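Local coordinates for protein octenoyl-CoA reductase/carboxylase (PDB 4A0S) that probably catalyses the NADPH-dependent reductive carboxylation of 2-octenoyl-CoA, supplying an extender unit for cinnabaramide polyketide biosynthesis, at residues 425-428 with 429-433. Sequence-based numbering, arbitrary orientation.
Sequences PDLR and ARLGE
The guanidinium of Arg430 has Leu427 CD1 over the centre of one face, 4.0 Å above its plane. At its edge lies the carbonyl of Asp426, whose O takes a weak hydrogen bond from Arg430 NE at 3.2 Å. The bend at chi3 (-70°) folds the Arg430 chain back to this carbonyl. The same Asp426 O accepts Arg430 N at 2.9 Å, so backbone and side chain of one arginine grip a single oxygen. The Arg428 guanidinium meets Glu433 differently. Glu433 CA lies over one face, while OE2 sits at the edge, in plane. The salt bridge from Arg428 NH2 to Glu433 OE2 is 3.2 Å long and nearly straight. It uses the anti side of the carboxylate, and the guanidinium and carboxylate planes stand 89° apart. Arg428 reaches this point with an extended chain. Its NH2 also pairs with Glu195, and its NH1 bonds to His190 O. A leucine in place of Arg428 would probably leave Glu433 and Glu195 without their shared positive mate and His190 O without this donor. Residues 425-431 form a short surface helix near the C-terminus, away from the NADP and acyl-CoA pockets; Glu433 follows just beyond its end, after Gly432. The i to i+4 bonds run from Ala429 N to Pro425 O through to Gly432 N to Arg428 O, the last at 2.7 Å. Gly432 leaves the helix with positive phi (97°). One turn apart, Leu427 CG and Leu431 CD1 pack at 3.9 Å, and both leucines rest on His190.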
loop_
_atom_site.group_PDB
_atom_site.type_symbol
_atom_site.label_atom_id
_atom_site.label_comp_id
_atom_site.label_asym_id
_atom_site.label_seq_id
_atom_site.Cartn_x
_atom_site.Cartn_y
_atom_site.Cartn_z
ATOM N N PRO A 425 30.974 -19.664 -15.258
ATOM C CA PRO A 425 30.822 -21.116 -15.238
ATOM C C PRO A 425 30.820 -21.675 -13.825
ATOM O O PRO A 425 30.146 -22.667 -13.575
ATOM C CB PRO A 425 32.038 -21.616 -16.030
ATOM C CG PRO A 425 33.029 -20.488 -15.964
ATOM C CD PRO A 425 32.165 -19.257 -16.027
ATOM N N ASP A 426 31.559 -21.037 -12.914
ATOM C CA ASP A 426 31.630 -21.489 -11.515
ATOM C C ASP A 426 30.285 -21.411 -10.843
ATOM O O ASP A 426 29.837 -22.365 -10.204
ATOM C CB ASP A 426 32.636 -20.669 -10.720
ATOM C CG ASP A 426 34.066 -21.004 -11.090
ATOM O OD1 ASP A 426 34.286 -21.792 -12.036
ATOM O OD2 ASP A 426 34.970 -20.450 -10.445
ATOM N N LEU A 427 29.636 -20.267 -10.988
ATOM C CA LEU A 427 28.287 -20.126 -10.490
ATOM C C LEU A 427 27.418 -21.150 -11.179
ATOM O O LEU A 427 26.652 -21.856 -10.524
ATOM C CB LEU A 427 27.750 -18.736 -10.768
ATOM C CG LEU A 427 26.338 -18.494 -10.251
ATOM C CD1 LEU A 427 26.282 -18.831 -8.776
ATOM C CD2 LEU A 427 25.954 -17.039 -10.503
ATOM N N ARG A 428 27.544 -21.250 -12.496
ATOM C CA ARG A 428 26.727 -22.213 -13.207
ATOM C C ARG A 428 26.902 -23.617 -12.609
ATOM O O ARG A 428 25.924 -24.289 -12.311
ATOM C CB ARG A 428 27.011 -22.204 -14.696
ATOM C CG ARG A 428 26.150 -23.169 -15.462
ATOM C CD ARG A 428 26.454 -23.074 -16.925
ATOM N NE ARG A 428 25.518 -23.869 -17.689
ATOM C CZ ARG A 428 24.297 -23.467 -18.023
ATOM N NH1 ARG A 428 23.865 -22.263 -17.672
ATOM N NH2 ARG A 428 23.518 -24.280 -18.717
ATOM N N ALA A 429 28.152 -24.026 -12.402
ATOM C CA ALA A 429 28.466 -25.315 -11.796
ATOM C C ALA A 429 27.839 -25.456 -10.398
ATOM O O ALA A 429 27.269 -26.505 -10.074
ATOM C CB ALA A 429 29.980 -25.495 -11.722
ATOM N N ARG A 430 27.941 -24.402 -9.588
ATOM C CA ARG A 430 27.364 -24.387 -8.244
ATOM C C ARG A 430 25.843 -24.583 -8.258
ATOM O O ARG A 430 25.302 -25.340 -7.446
ATOM C CB ARG A 430 27.733 -23.099 -7.500
ATOM C CG ARG A 430 29.088 -23.154 -6.771
ATOM C CD ARG A 430 29.499 -21.790 -6.236
ATOM N NE ARG A 430 29.852 -20.870 -7.327
ATOM C CZ ARG A 430 29.936 -19.544 -7.211
ATOM N NH1 ARG A 430 29.691 -18.952 -6.049
ATOM N NH2 ARG A 430 30.262 -18.807 -8.260
ATOM N N LEU A 431 25.161 -23.914 -9.185
ATOM C CA LEU A 431 23.705 -24.001 -9.260
ATOM C C LEU A 431 23.303 -25.299 -9.926
ATOM O O LEU A 431 22.326 -25.943 -9.540
ATOM C CB LEU A 431 23.102 -22.791 -9.982
ATOM C CG LEU A 431 23.249 -21.432 -9.270
ATOM C CD1 LEU A 431 22.852 -20.289 -10.198
ATOM C CD2 LEU A 431 22.460 -21.367 -7.963
ATOM N N GLY A 432 24.080 -25.680 -10.932
ATOM C CA GLY A 432 23.872 -26.933 -11.623
ATOM C C GLY A 432 23.080 -26.689 -12.875
ATOM O O GLY A 432 22.028 -26.049 -12.844
ATOM N N GLU A 433 23.583 -27.235 -13.975
ATOM C CA GLU A 433 22.972 -27.071 -15.280
ATOM C C GLU A 433 21.565 -27.642 -15.280
ATOM O O GLU A 433 20.680 -27.131 -15.959
ATOM C CB GLU A 433 23.831 -27.781 -16.319
ATOM C CG GLU A 433 23.438 -27.482 -17.726
ATOM C CD GLU A 433 24.511 -27.854 -18.707
ATOM O OE1 GLU A 433 25.182 -28.897 -18.494
ATOM O OE2 GLU A 433 24.694 -27.083 -19.683
#